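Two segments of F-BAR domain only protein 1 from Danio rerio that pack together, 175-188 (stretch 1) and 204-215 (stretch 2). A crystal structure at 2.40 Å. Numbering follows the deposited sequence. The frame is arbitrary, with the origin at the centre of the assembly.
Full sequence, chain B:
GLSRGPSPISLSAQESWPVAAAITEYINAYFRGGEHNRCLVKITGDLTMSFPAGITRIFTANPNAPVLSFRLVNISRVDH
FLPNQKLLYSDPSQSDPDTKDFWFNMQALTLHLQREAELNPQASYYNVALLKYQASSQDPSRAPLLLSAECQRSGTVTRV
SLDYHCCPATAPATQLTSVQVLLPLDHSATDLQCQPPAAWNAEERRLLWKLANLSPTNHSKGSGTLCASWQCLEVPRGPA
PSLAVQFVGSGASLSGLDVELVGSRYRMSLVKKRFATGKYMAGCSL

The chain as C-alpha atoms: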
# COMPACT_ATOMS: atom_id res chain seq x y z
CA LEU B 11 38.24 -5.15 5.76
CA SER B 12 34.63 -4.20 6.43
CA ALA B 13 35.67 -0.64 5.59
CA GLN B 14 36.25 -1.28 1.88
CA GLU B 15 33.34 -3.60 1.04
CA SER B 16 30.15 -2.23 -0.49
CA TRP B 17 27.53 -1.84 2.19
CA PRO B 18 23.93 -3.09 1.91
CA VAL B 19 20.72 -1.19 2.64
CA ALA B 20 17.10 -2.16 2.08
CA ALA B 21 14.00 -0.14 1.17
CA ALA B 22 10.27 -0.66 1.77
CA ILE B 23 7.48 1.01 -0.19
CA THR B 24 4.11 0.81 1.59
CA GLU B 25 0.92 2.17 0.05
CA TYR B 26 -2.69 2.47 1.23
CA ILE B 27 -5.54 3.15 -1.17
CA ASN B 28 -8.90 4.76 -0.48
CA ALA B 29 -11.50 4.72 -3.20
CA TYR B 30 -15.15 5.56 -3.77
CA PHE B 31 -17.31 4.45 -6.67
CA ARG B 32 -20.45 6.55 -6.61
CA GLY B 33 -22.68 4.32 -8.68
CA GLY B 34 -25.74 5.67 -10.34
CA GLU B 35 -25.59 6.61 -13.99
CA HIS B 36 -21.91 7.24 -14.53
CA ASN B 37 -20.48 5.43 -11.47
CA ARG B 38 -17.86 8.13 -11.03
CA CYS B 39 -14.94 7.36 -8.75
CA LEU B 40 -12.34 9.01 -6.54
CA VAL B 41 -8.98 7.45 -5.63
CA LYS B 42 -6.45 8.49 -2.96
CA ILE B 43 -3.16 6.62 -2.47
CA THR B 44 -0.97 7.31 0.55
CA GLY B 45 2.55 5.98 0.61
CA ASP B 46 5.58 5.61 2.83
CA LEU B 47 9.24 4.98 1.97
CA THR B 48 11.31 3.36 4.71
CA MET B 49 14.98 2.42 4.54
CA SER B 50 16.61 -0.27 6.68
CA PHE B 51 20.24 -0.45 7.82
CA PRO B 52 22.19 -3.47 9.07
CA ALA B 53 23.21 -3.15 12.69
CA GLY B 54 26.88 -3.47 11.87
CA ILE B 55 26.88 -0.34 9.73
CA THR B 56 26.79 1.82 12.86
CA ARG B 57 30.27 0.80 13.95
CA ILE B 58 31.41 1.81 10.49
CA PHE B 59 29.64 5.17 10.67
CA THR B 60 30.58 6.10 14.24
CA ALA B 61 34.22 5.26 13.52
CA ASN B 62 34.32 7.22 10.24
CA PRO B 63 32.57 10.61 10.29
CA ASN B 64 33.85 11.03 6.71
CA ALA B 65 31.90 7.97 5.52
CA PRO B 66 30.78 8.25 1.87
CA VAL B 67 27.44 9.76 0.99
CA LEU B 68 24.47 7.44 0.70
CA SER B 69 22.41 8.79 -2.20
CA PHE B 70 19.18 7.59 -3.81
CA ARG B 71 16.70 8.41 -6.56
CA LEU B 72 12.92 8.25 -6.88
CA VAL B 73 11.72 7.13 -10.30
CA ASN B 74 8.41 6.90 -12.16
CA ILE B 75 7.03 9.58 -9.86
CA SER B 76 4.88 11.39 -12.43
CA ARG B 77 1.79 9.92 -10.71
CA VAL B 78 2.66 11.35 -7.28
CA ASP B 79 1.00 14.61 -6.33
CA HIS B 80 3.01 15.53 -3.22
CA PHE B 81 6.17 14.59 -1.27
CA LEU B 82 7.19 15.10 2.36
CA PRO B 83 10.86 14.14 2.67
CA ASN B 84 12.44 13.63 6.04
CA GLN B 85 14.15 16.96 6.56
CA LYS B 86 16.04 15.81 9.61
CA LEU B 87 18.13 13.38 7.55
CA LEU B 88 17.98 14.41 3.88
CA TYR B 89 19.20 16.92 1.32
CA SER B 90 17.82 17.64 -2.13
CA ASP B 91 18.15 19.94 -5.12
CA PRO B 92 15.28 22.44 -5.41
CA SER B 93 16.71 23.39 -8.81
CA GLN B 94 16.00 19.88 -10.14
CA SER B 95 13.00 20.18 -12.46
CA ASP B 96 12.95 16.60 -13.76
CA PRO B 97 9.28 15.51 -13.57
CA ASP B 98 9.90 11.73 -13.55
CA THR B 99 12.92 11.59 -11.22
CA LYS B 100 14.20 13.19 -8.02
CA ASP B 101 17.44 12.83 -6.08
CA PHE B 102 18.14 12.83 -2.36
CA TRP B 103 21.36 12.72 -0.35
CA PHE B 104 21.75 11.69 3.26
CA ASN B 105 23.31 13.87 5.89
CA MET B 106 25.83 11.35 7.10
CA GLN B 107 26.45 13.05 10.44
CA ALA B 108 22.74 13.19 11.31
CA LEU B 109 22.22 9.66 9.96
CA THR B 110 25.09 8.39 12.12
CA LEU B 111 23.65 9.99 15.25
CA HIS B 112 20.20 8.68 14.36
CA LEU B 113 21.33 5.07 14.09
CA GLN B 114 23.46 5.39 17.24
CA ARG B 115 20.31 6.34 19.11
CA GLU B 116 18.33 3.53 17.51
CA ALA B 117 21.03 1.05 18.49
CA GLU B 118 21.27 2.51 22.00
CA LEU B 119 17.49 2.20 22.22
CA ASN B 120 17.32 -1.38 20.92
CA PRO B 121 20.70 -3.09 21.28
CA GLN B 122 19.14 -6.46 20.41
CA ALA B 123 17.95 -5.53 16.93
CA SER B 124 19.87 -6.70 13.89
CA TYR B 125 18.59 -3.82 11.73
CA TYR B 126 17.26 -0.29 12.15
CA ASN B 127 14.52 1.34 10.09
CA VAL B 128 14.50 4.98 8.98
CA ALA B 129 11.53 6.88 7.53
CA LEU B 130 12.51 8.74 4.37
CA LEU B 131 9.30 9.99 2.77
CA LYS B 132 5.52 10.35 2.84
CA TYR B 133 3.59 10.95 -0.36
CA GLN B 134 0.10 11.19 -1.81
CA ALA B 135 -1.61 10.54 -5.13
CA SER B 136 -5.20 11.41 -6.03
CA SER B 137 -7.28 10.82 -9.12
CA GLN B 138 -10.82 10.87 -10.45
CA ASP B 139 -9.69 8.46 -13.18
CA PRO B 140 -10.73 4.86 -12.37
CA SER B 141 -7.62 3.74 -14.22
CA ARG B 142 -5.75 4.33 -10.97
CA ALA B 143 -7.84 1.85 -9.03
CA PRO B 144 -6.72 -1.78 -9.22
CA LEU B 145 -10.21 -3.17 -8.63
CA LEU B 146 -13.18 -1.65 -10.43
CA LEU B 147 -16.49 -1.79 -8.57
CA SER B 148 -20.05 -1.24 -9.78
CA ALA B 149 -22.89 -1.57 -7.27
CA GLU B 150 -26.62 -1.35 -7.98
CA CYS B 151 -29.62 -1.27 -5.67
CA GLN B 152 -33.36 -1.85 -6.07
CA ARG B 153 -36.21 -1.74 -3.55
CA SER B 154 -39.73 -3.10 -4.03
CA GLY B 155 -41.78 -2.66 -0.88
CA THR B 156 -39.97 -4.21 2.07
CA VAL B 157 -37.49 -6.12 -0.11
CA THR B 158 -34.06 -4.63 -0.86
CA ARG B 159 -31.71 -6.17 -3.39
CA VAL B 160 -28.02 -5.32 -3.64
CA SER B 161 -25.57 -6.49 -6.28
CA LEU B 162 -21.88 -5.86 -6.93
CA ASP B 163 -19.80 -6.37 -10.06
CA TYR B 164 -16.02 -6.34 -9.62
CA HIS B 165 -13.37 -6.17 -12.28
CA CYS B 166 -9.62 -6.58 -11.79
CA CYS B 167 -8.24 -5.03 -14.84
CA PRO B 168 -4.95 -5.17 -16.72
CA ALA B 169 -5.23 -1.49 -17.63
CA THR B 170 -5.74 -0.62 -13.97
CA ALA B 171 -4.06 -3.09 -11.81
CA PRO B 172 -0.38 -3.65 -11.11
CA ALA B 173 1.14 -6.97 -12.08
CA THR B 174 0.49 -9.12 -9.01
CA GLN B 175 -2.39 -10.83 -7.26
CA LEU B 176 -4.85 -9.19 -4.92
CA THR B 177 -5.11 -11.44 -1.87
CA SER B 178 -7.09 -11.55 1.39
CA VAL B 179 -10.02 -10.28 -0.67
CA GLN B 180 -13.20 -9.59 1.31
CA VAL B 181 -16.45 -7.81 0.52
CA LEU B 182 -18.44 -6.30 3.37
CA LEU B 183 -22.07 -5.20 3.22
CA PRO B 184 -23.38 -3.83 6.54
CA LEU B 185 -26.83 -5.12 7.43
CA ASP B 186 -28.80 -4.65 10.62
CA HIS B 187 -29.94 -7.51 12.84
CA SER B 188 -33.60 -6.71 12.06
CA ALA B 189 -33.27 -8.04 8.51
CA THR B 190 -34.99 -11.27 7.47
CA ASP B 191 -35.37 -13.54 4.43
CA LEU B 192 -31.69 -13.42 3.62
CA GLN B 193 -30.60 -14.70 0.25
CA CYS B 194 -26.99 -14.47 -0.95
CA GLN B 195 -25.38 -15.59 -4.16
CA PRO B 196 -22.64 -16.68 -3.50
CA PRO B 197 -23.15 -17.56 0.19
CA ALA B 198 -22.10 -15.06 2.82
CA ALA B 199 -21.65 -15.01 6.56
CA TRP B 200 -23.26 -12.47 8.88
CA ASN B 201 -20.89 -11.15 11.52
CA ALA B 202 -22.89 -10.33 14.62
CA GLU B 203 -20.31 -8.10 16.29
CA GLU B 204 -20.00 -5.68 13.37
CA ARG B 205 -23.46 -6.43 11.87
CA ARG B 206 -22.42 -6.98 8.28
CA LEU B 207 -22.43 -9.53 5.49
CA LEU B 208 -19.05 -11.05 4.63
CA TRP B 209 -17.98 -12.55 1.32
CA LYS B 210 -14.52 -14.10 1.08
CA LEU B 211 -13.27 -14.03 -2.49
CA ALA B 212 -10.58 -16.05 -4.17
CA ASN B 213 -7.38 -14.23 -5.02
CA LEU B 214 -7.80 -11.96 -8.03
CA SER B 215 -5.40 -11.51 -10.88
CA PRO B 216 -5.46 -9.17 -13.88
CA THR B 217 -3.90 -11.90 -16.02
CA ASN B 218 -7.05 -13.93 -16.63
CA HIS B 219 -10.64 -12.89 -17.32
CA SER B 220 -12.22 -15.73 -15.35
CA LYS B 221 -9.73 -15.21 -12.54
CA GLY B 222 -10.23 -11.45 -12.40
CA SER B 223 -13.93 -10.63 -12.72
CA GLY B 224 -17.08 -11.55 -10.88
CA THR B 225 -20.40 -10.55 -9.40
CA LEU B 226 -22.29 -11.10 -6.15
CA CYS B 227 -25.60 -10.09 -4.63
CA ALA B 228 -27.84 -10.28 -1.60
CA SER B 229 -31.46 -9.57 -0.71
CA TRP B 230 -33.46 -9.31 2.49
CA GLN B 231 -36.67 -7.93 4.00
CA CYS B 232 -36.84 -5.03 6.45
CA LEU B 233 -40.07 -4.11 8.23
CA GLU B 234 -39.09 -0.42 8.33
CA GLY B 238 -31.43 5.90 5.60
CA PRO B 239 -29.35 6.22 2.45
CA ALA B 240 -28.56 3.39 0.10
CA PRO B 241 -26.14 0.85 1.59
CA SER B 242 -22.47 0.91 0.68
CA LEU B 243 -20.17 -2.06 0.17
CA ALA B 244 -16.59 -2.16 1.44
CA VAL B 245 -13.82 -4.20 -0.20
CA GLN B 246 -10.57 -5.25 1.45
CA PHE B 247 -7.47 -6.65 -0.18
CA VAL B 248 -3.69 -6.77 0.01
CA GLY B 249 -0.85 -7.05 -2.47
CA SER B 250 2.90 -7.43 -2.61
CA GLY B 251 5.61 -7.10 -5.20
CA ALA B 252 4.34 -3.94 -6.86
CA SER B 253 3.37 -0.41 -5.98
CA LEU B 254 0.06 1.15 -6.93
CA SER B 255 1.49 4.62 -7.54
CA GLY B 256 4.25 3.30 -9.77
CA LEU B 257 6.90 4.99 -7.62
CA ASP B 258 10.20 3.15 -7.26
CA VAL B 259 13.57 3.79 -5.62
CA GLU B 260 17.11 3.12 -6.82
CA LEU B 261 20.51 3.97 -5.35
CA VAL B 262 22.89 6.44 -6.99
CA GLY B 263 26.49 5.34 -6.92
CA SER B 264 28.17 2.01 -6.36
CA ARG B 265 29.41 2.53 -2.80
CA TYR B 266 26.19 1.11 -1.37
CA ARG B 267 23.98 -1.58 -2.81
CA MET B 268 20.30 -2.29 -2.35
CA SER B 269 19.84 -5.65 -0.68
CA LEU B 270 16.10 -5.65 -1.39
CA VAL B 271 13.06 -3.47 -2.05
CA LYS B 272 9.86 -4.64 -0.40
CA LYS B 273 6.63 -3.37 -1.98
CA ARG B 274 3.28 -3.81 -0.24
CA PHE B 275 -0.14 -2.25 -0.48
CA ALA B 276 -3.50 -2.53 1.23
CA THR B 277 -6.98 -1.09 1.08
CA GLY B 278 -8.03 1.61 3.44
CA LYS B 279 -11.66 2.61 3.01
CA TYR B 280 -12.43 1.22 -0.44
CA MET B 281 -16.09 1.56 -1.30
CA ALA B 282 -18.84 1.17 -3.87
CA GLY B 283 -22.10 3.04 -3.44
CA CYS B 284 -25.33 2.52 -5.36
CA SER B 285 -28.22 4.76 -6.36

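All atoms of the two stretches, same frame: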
# COMPACT_ATOMS: atom_id res chain seq x y z
N GLN B 175 -1.09 -10.43 -7.73
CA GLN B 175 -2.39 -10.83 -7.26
C GLN B 175 -2.89 -9.88 -6.17
O GLN B 175 -2.12 -9.32 -5.40
CB GLN B 175 -2.34 -12.24 -6.71
CG GLN B 175 -1.93 -13.26 -7.71
CD GLN B 175 -2.43 -14.62 -7.31
OE1 GLN B 175 -2.27 -15.04 -6.17
NE2 GLN B 175 -3.06 -15.32 -8.25
N LEU B 176 -4.21 -9.75 -6.10
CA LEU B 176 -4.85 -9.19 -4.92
C LEU B 176 -5.28 -10.34 -4.03
O LEU B 176 -6.00 -11.24 -4.48
CB LEU B 176 -6.05 -8.33 -5.33
CG LEU B 176 -5.79 -7.30 -6.45
CD1 LEU B 176 -7.07 -6.70 -6.91
CD2 LEU B 176 -4.85 -6.20 -6.04
N THR B 177 -4.85 -10.33 -2.78
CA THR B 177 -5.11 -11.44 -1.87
C THR B 177 -5.86 -10.92 -0.65
O THR B 177 -6.09 -9.73 -0.50
CB THR B 177 -3.80 -12.14 -1.47
OG1 THR B 177 -3.01 -11.28 -0.65
CG2 THR B 177 -3.00 -12.47 -2.70
N SER B 178 -6.24 -11.84 0.23
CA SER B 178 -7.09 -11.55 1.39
C SER B 178 -8.30 -10.70 1.00
O SER B 178 -8.68 -9.76 1.69
CB SER B 178 -6.27 -10.87 2.49
OG SER B 178 -5.37 -11.77 3.08
N VAL B 179 -8.93 -11.06 -0.11
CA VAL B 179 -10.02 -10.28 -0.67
C VAL B 179 -11.31 -10.57 0.09
O VAL B 179 -11.73 -11.72 0.21
CB VAL B 179 -10.19 -10.57 -2.17
CG1 VAL B 179 -11.25 -9.65 -2.75
CG2 VAL B 179 -8.88 -10.37 -2.88
N GLN B 180 -11.94 -9.52 0.59
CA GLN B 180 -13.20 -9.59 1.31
C GLN B 180 -14.14 -8.50 0.81
O GLN B 180 -13.72 -7.42 0.43
CB GLN B 180 -13.00 -9.38 2.81
CG GLN B 180 -12.29 -10.48 3.53
CD GLN B 180 -12.26 -10.24 5.01
OE1 GLN B 180 -12.69 -9.19 5.48
NE2 GLN B 180 -11.76 -11.20 5.77
N VAL B 181 -15.43 -8.79 0.86
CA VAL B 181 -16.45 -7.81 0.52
C VAL B 181 -17.42 -7.74 1.68
O VAL B 181 -17.93 -8.77 2.13
CB VAL B 181 -17.20 -8.17 -0.78
CG1 VAL B 181 -18.29 -7.12 -1.07
CG2 VAL B 181 -16.23 -8.25 -1.91
N LEU B 182 -17.66 -6.54 2.16
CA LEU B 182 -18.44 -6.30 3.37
C LEU B 182 -19.65 -5.45 3.03
O LEU B 182 -19.51 -4.36 2.47
CB LEU B 182 -17.59 -5.62 4.43
CG LEU B 182 -16.31 -6.36 4.78
CD1 LEU B 182 -15.31 -5.45 5.43
CD2 LEU B 182 -16.64 -7.49 5.69
N LEU B 183 -20.83 -5.95 3.34
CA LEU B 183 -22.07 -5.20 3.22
C LEU B 183 -22.70 -5.09 4.60
O LEU B 183 -23.13 -6.12 5.16
CB LEU B 183 -23.02 -5.88 2.24
CG LEU B 183 -24.44 -5.34 2.14
CD1 LEU B 183 -24.46 -3.91 1.65
CD2 LEU B 183 -25.22 -6.22 1.23
N PRO B 184 -22.76 -3.91 5.21
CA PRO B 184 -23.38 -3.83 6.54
C PRO B 184 -24.88 -4.03 6.44
O PRO B 184 -25.53 -3.55 5.52
CB PRO B 184 -23.01 -2.42 7.01
CG PRO B 184 -22.84 -1.67 5.79
CD PRO B 184 -22.31 -2.59 4.75
N LEU B 185 -25.41 -4.81 7.38
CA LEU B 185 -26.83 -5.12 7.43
C LEU B 185 -27.26 -5.27 8.88
O LEU B 185 -26.63 -6.01 9.64
CB LEU B 185 -27.11 -6.41 6.67
CG LEU B 185 -28.56 -6.84 6.60
CD1 LEU B 185 -29.34 -5.77 5.87
CD2 LEU B 185 -28.66 -8.14 5.87
N ASP B 186 -28.37 -4.64 9.24
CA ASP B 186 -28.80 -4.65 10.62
C ASP B 186 -29.35 -6.02 11.02
O ASP B 186 -29.71 -6.84 10.18
CB ASP B 186 -29.85 -3.56 10.83
CG ASP B 186 -30.17 -3.32 12.29
OD1 ASP B 186 -29.24 -3.38 13.12
OD2 ASP B 186 -31.35 -3.08 12.60
N HIS B 187 -29.48 -6.23 12.33
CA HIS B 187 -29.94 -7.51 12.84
C HIS B 187 -31.45 -7.67 12.72
O HIS B 187 -31.97 -8.73 13.07
CB HIS B 187 -29.50 -7.71 14.29
CG HIS B 187 -30.00 -6.67 15.23
ND1 HIS B 187 -31.35 -6.43 15.42
CD2 HIS B 187 -29.35 -5.81 16.03
CE1 HIS B 187 -31.50 -5.46 16.30
NE2 HIS B 187 -30.30 -5.06 16.69
N SER B 188 -32.16 -6.65 12.27
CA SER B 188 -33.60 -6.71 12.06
C SER B 188 -33.97 -7.24 10.69
O SER B 188 -35.16 -7.29 10.37
CB SER B 188 -34.20 -5.32 12.25
OG SER B 188 -33.86 -4.48 11.17
N GLU B 204 -19.97 -6.86 14.22
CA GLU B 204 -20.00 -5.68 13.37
C GLU B 204 -21.30 -5.49 12.61
O GLU B 204 -21.52 -4.41 12.05
CB GLU B 204 -18.83 -5.73 12.37
CG GLU B 204 -17.50 -6.17 12.97
CD GLU B 204 -17.12 -5.42 14.24
OE1 GLU B 204 -17.33 -4.20 14.31
OE2 GLU B 204 -16.61 -6.07 15.18
N ARG B 205 -22.16 -6.51 12.55
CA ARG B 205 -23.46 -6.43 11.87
C ARG B 205 -23.28 -6.16 10.38
O ARG B 205 -23.67 -5.12 9.85
CB ARG B 205 -24.37 -5.38 12.51
CG ARG B 205 -24.37 -5.39 14.02
CD ARG B 205 -25.57 -4.67 14.58
NE ARG B 205 -25.54 -4.61 16.04
CZ ARG B 205 -25.76 -5.65 16.84
NH1 ARG B 205 -26.04 -6.84 16.34
NH2 ARG B 205 -25.71 -5.49 18.16
N ARG B 206 -22.72 -7.15 9.69
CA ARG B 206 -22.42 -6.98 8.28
C ARG B 206 -22.31 -8.34 7.60
O ARG B 206 -22.01 -9.35 8.23
CB ARG B 206 -21.14 -6.17 8.07
CG ARG B 206 -19.93 -6.78 8.70
CD ARG B 206 -18.78 -5.80 8.75
NE ARG B 206 -17.57 -6.43 9.28
CZ ARG B 206 -16.41 -5.81 9.46
NH1 ARG B 206 -16.29 -4.53 9.16
NH2 ARG B 206 -15.38 -6.47 9.95
N LEU B 207 -22.61 -8.34 6.31
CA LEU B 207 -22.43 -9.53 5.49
C LEU B 207 -21.00 -9.62 4.97
O LEU B 207 -20.42 -8.62 4.55
CB LEU B 207 -23.38 -9.48 4.30
CG LEU B 207 -24.81 -9.88 4.54
CD1 LEU B 207 -25.57 -9.73 3.25
CD2 LEU B 207 -24.83 -11.31 5.00
N LEU B 208 -20.43 -10.82 5.02
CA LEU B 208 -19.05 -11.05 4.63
C LEU B 208 -18.96 -12.07 3.51
O LEU B 208 -19.38 -13.22 3.67
CB LEU B 208 -18.22 -11.55 5.81
CG LEU B 208 -16.80 -11.99 5.47
CD1 LEU B 208 -15.95 -10.85 4.93
CD2 LEU B 208 -16.13 -12.62 6.67
N TRP B 209 -18.41 -11.65 2.38
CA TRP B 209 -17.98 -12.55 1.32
C TRP B 209 -16.46 -12.65 1.36
O TRP B 209 -15.77 -11.63 1.41
CB TRP B 209 -18.42 -12.07 -0.05
CG TRP B 209 -19.87 -12.22 -0.33
CD1 TRP B 209 -20.51 -13.31 -0.82
CD2 TRP B 209 -20.86 -11.21 -0.17
NE1 TRP B 209 -21.84 -13.05 -0.97
CE2 TRP B 209 -22.09 -11.76 -0.57
CE3 TRP B 209 -20.84 -9.90 0.29
CZ2 TRP B 209 -23.27 -11.05 -0.53
CZ3 TRP B 209 -22.00 -9.19 0.32
CH2 TRP B 209 -23.21 -9.76 -0.09
N LYS B 210 -15.94 -13.87 1.28
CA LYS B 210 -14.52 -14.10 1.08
C LYS B 210 -14.33 -14.52 -0.36
O LYS B 210 -14.91 -15.51 -0.81
CB LYS B 210 -13.99 -15.19 2.01
CG LYS B 210 -14.00 -14.85 3.48
CD LYS B 210 -13.26 -15.92 4.25
CE LYS B 210 -13.19 -15.61 5.73
NZ LYS B 210 -12.48 -16.69 6.47
N LEU B 211 -13.47 -13.81 -1.08
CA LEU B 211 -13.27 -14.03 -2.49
C LEU B 211 -11.93 -14.71 -2.72
O LEU B 211 -11.00 -14.56 -1.93
CB LEU B 211 -13.30 -12.72 -3.26
CG LEU B 211 -14.59 -11.91 -3.22
CD1 LEU B 211 -14.46 -10.70 -4.08
CD2 LEU B 211 -15.71 -12.76 -3.72
N ALA B 212 -11.85 -15.48 -3.79
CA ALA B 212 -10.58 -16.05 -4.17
C ALA B 212 -9.64 -14.93 -4.59
O ALA B 212 -10.07 -13.83 -4.91
CB ALA B 212 -10.75 -17.05 -5.31
N ASN B 213 -8.34 -15.22 -4.57
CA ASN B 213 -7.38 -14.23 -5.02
C ASN B 213 -7.72 -13.80 -6.43
O ASN B 213 -8.18 -14.59 -7.25
CB ASN B 213 -5.97 -14.79 -4.97
CG ASN B 213 -5.53 -15.13 -3.59
OD1 ASN B 213 -6.12 -14.69 -2.61
ND2 ASN B 213 -4.47 -15.91 -3.49
N LEU B 214 -7.46 -12.53 -6.73
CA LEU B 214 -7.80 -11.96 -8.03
C LEU B 214 -6.54 -11.58 -8.77
O LEU B 214 -5.60 -11.05 -8.18
CB LEU B 214 -8.67 -10.74 -7.90
CG LEU B 214 -9.91 -10.94 -7.06
CD1 LEU B 214 -10.47 -9.60 -6.79
CD2 LEU B 214 -10.89 -11.81 -7.79
N SER B 215 -6.55 -11.82 -10.07
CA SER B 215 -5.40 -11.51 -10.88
C SER B 215 -5.85 -10.82 -12.16
O SER B 215 -6.86 -11.19 -12.75
CB SER B 215 -4.64 -12.79 -11.21
OG SER B 215 -3.65 -12.54 -12.18
O HOH W 1 -8.40 -13.69 -1.63

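The ladder between these two antiparallel segments breaks at a corner, and a single water repairs it. Where the chain turns at Ser-178, whose phi and psi are both positive (47/44), the amide of Val-179 has no carbonyl partner across the gap. Water 1 fills the place: it accepts from Val-179 N (3.1 Å) and donates to Leu-211 O (2.8 Å) and to Asn-213 OD1 (2.7 Å), so the Asn-213 side chain helps to close the break.

On one side of the corner, Leu-176 and Leu-214 form a lone bridge with two hydrogen bonds, Leu-176 N to Leu-214 O (2.8 Å) and Leu-214 N to Leu-176 O (3.0 Å). On the other, the ladder runs regularly: Leu-211 N to Val-179 O (3.0 Å), reciprocal bonds between Val-181 and Trp-209, then between Leu-183 and Leu-207, where Leu-207 N to Leu-183 O is shortest at 2.6 Å. Leu-185 N to Arg-205 O (3.0 Å) extends the pairing past the strands.

Alternation sorts the side chains. Val-181, Leu-183, Leu-207 and Trp-209 share a buried, apolar face; the edge of the indole meets Leu-183, CZ3 lying 4.0 Å from its CB, while Trp-209 NE1 is satisfied elsewhere in the structure. Near the corner, Val-179 points toward the partner stretch, and its CG1 packs 3.6 Å from Leu-211 CD1, which also reaches Val-181 CG2 at 3.7 Å.

The opposite face mixes characters: Gln-180, Leu-182, Pro-184, Arg-206, Leu-208 and Lys-210. Leu-182 is buried here, its CD2 3.5 Å from Leu-208 CD1 and beneath one face of the Arg-206 guanidinium, 3.9 Å from NE. The long arginine thus covers a leucine with its flat group, while the extended Lys-210 suits an exposed position. Altogether 1171 Å² is buried between the stretches.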